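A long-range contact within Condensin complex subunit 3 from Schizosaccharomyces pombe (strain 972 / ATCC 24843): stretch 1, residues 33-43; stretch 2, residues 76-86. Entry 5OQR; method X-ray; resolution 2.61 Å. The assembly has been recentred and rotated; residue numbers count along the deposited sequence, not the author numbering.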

# COMPACT_ATOMS: atom_id res chain seq x y z
N PHE A 33 28.30 6.08 -50.38
CA PHE A 33 27.68 6.70 -49.21
C PHE A 33 26.72 5.75 -48.50
O PHE A 33 27.08 5.10 -47.52
CB PHE A 33 26.96 7.98 -49.64
CG PHE A 33 26.57 8.88 -48.51
CD1 PHE A 33 27.50 9.24 -47.55
CD2 PHE A 33 25.29 9.39 -48.41
CE1 PHE A 33 27.15 10.08 -46.51
CE2 PHE A 33 24.93 10.23 -47.38
CZ PHE A 33 25.87 10.58 -46.42
N GLU A 34 25.48 5.68 -49.00
CA GLU A 34 24.44 4.83 -48.43
C GLU A 34 24.98 3.47 -48.02
O GLU A 34 24.70 2.98 -46.92
CB GLU A 34 23.32 4.66 -49.47
CG GLU A 34 21.94 4.51 -48.89
CD GLU A 34 20.94 4.06 -49.93
OE1 GLU A 34 21.03 2.90 -50.38
OE2 GLU A 34 20.07 4.87 -50.30
N THR A 35 25.77 2.85 -48.89
CA THR A 35 26.26 1.49 -48.64
C THR A 35 27.17 1.45 -47.42
O THR A 35 27.07 0.55 -46.59
CB THR A 35 26.99 0.96 -49.87
OG1 THR A 35 27.98 1.91 -50.28
CG2 THR A 35 26.01 0.73 -51.01
N ASP A 36 28.07 2.43 -47.29
CA ASP A 36 29.03 2.41 -46.19
C ASP A 36 28.34 2.57 -44.84
O ASP A 36 28.82 2.03 -43.83
CB ASP A 36 30.07 3.51 -46.37
CG ASP A 36 31.38 2.99 -46.95
OD1 ASP A 36 31.36 1.93 -47.60
OD2 ASP A 36 32.42 3.65 -46.75
N ILE A 37 27.22 3.28 -44.79
CA ILE A 37 26.50 3.45 -43.53
C ILE A 37 25.88 2.13 -43.10
O ILE A 37 26.06 1.68 -41.96
CB ILE A 37 25.44 4.56 -43.67
CG1 ILE A 37 26.08 5.86 -44.14
CG2 ILE A 37 24.73 4.78 -42.33
CD1 ILE A 37 25.09 6.90 -44.59
N LEU A 38 25.12 1.50 -44.00
CA LEU A 38 24.57 0.18 -43.70
C LEU A 38 25.67 -0.79 -43.29
O LEU A 38 25.45 -1.65 -42.43
CB LEU A 38 23.81 -0.36 -44.90
CG LEU A 38 22.76 0.58 -45.50
CD1 LEU A 38 22.10 -0.05 -46.71
CD2 LEU A 38 21.71 0.96 -44.46
N ARG A 39 26.85 -0.66 -43.89
CA ARG A 39 27.99 -1.47 -43.46
C ARG A 39 28.38 -1.15 -42.03
O ARG A 39 28.76 -2.05 -41.26
CB ARG A 39 29.17 -1.23 -44.41
CG ARG A 39 30.37 -2.12 -44.16
CD ARG A 39 31.52 -1.76 -45.08
NE ARG A 39 32.81 -2.19 -44.56
CZ ARG A 39 33.98 -1.86 -45.10
NH1 ARG A 39 34.03 -1.09 -46.18
NH2 ARG A 39 35.11 -2.30 -44.55
N ALA A 40 28.29 0.12 -41.64
CA ALA A 40 28.56 0.50 -40.25
C ALA A 40 27.50 -0.08 -39.32
O ALA A 40 27.81 -0.49 -38.20
CB ALA A 40 28.61 2.02 -40.12
N LEU A 41 26.24 -0.12 -39.78
CA LEU A 41 25.17 -0.64 -38.95
C LEU A 41 25.22 -2.16 -38.86
O LEU A 41 24.96 -2.73 -37.79
CB LEU A 41 23.82 -0.18 -39.50
CG LEU A 41 23.65 1.34 -39.48
CD1 LEU A 41 22.50 1.76 -40.35
CD2 LEU A 41 23.44 1.83 -38.06
N ASN A 42 25.55 -2.84 -39.96
CA ASN A 42 25.75 -4.28 -39.91
C ASN A 42 26.76 -4.65 -38.83
O ASN A 42 26.69 -5.74 -38.26
CB ASN A 42 26.22 -4.79 -41.27
CG ASN A 42 25.20 -4.55 -42.36
OD1 ASN A 42 24.00 -4.52 -42.11
ND2 ASN A 42 25.68 -4.38 -43.59
N ILE A 43 27.70 -3.75 -38.53
CA ILE A 43 28.66 -3.96 -37.45
C ILE A 43 28.11 -3.49 -36.11
O ILE A 43 28.71 -3.79 -35.06
CB ILE A 43 29.99 -3.28 -37.81
CG1 ILE A 43 30.74 -4.16 -38.82
CG2 ILE A 43 30.85 -2.99 -36.56
CD1 ILE A 43 32.12 -3.70 -39.18
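Stretch 2, residues 76-86: DIVQPILKHIL

Stretch 2 begins with Asp76 in an extended conformation and Ile77 (phi/psi -105/-13) leading into the helix, which runs from Val78, its carbonyls taken up in regular i to i+4 hydrogen bonds from Ile81 N to Ile77 O through Leu86 N to Leu82 O. This helix lies against the helix of stretch 1 with the same general N-to-C direction, the axes crossing at -39° with a closest approach of 10.7 Å. Ile77 falls beside Glu34 (CA to CA 7.2 Å) and Ile81 beside Leu38 (CA to CA 6.8 Å), so the register advances by one helical turn on each side. Together the two stretches bury 462 Å².

The side chains facing the partner are mostly in extended forms on stretch 2. Ile77 points toward stretch 1, and with chi1 and chi2 both t it is fully stretched, which carries its CD1 to 3.3 Å from CD1 of Ile37. Ile37 itself is m, t. Ile81 repeats the t, t conformation one turn later, but its CA-to-CB bond runs sideways; the extension is therefore what brings its CD1 within 3.3 Å of Leu41 CD1. Leu38 lies alongside the same residue, its CD2 3.9 Å from the CA of Ile81 and 4.0 Å from Ile81 CG1. Both leucines are m, t, a common helical rotamer, and both point toward stretch 2. Ile85 is different: sideways at CB and m, t, it reaches Leu41 through its CD1, 3.9 Å from Leu41 CD1.

His84 is the most heavily covered residue of stretch 2. Its CA-to-CB bond points toward stretch 1, and chi1 near 169° with chi2 near 91° sets the ring so that one face lies under Leu38, whose CB stands 4.2 Å from the ring centroid and only 5° off the normal, a CH-pi contact. The same orientation leaves the ring edge directed at Asn42, where His84 NE2 donates a hydrogen bond to Asn42 OD1 (2.7 Å, 153°). The bond requires a proton on NE2. Asn42 is m at chi1, and although its CA-to-CB bond is sideways, its end swings toward the histidine; this is the sole hydrogen bond between the stretches.

At the other end, Glu34 has a chi1 of -148°, between wells, followed by chi2 t and chi3 near 69°. Its CA-to-CB bond is sideways, yet the side chain reaches across to place OE2 3.2 Å from CG of Pro80, whose CA-to-CB bond points toward stretch 1 and whose ring is puckered C-gamma exo.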

# COMPACT_ATOMS: atom_id res chain seq x y z
N ASP A 76 17.01 11.01 -49.46
CA ASP A 76 16.14 10.26 -48.56
C ASP A 76 16.88 8.99 -48.16
O ASP A 76 16.88 8.00 -48.89
CB ASP A 76 14.80 9.94 -49.23
CG ASP A 76 13.95 11.18 -49.45
OD1 ASP A 76 14.22 12.21 -48.80
OD2 ASP A 76 13.02 11.11 -50.27
N ILE A 77 17.51 9.03 -46.99
CA ILE A 77 18.28 7.90 -46.47
C ILE A 77 17.55 7.16 -45.36
O ILE A 77 17.95 6.03 -45.02
CB ILE A 77 19.68 8.34 -45.99
CG1 ILE A 77 20.49 7.13 -45.51
CG2 ILE A 77 19.57 9.40 -44.90
CD1 ILE A 77 21.94 7.44 -45.22
N VAL A 78 16.48 7.73 -44.81
CA VAL A 78 15.73 7.04 -43.76
C VAL A 78 14.98 5.85 -44.34
O VAL A 78 14.83 4.81 -43.68
CB VAL A 78 14.77 8.02 -43.05
CG1 VAL A 78 13.93 7.28 -42.01
CG2 VAL A 78 15.57 9.13 -42.39
N GLN A 79 14.48 5.97 -45.58
CA GLN A 79 13.72 4.87 -46.16
C GLN A 79 14.63 3.69 -46.49
O GLN A 79 14.31 2.56 -46.09
CB GLN A 79 12.95 5.35 -47.39
CG GLN A 79 12.21 6.68 -47.21
CD GLN A 79 10.71 6.52 -47.07
OE1 GLN A 79 10.18 5.41 -47.10
NE2 GLN A 79 10.02 7.64 -46.92
N PRO A 80 15.76 3.87 -47.18
CA PRO A 80 16.65 2.72 -47.39
C PRO A 80 17.14 2.08 -46.10
O PRO A 80 17.13 0.85 -45.98
CB PRO A 80 17.81 3.32 -48.21
CG PRO A 80 17.25 4.56 -48.81
CD PRO A 80 16.28 5.09 -47.82
N ILE A 81 17.58 2.88 -45.14
CA ILE A 81 18.12 2.33 -43.90
C ILE A 81 17.07 1.49 -43.19
O ILE A 81 17.37 0.42 -42.64
CB ILE A 81 18.65 3.46 -42.99
CG1 ILE A 81 19.37 2.88 -41.77
CG2 ILE A 81 17.52 4.36 -42.55
CD1 ILE A 81 20.01 3.93 -40.88
N LEU A 82 15.81 1.95 -43.18
CA LEU A 82 14.75 1.18 -42.54
C LEU A 82 14.45 -0.08 -43.33
O LEU A 82 14.20 -1.14 -42.74
CB LEU A 82 13.49 2.04 -42.39
CG LEU A 82 13.54 3.18 -41.36
CD1 LEU A 82 12.22 3.93 -41.37
CD2 LEU A 82 13.85 2.66 -39.97
N LYS A 83 14.45 -0.00 -44.66
CA LYS A 83 14.21 -1.19 -45.47
C LYS A 83 15.30 -2.23 -45.25
O LYS A 83 15.02 -3.44 -45.24
CB LYS A 83 14.13 -0.81 -46.94
CG LYS A 83 12.86 -0.06 -47.33
CD LYS A 83 12.62 -0.12 -48.83
CE LYS A 83 12.14 -1.49 -49.27
NZ LYS A 83 12.66 -1.87 -50.61
N HIS A 84 16.54 -1.79 -45.08
CA HIS A 84 17.64 -2.74 -44.88
C HIS A 84 17.56 -3.41 -43.52
O HIS A 84 17.81 -4.61 -43.39
CB HIS A 84 18.98 -2.02 -45.04
CG HIS A 84 20.15 -2.85 -44.59
ND1 HIS A 84 20.85 -3.67 -45.44
CD2 HIS A 84 20.74 -2.98 -43.38
CE1 HIS A 84 21.82 -4.27 -44.78
NE2 HIS A 84 21.78 -3.87 -43.52
N ILE A 85 17.21 -2.64 -42.48
CA ILE A 85 17.28 -3.15 -41.12
C ILE A 85 16.03 -3.90 -40.68
O ILE A 85 16.11 -4.75 -39.79
CB ILE A 85 17.57 -2.00 -40.14
CG1 ILE A 85 18.82 -1.23 -40.58
CG2 ILE A 85 17.78 -2.53 -38.72
CD1 ILE A 85 18.97 0.09 -39.91
N LEU A 86 14.87 -3.61 -41.29
CA LEU A 86 13.66 -4.33 -40.93
C LEU A 86 13.78 -5.82 -41.23
O LEU A 86 13.07 -6.62 -40.61
CB LEU A 86 12.45 -3.74 -41.65
CG LEU A 86 12.40 -3.75 -43.18
CD1 LEU A 86 11.96 -5.10 -43.75
CD2 LEU A 86 11.47 -2.66 -43.67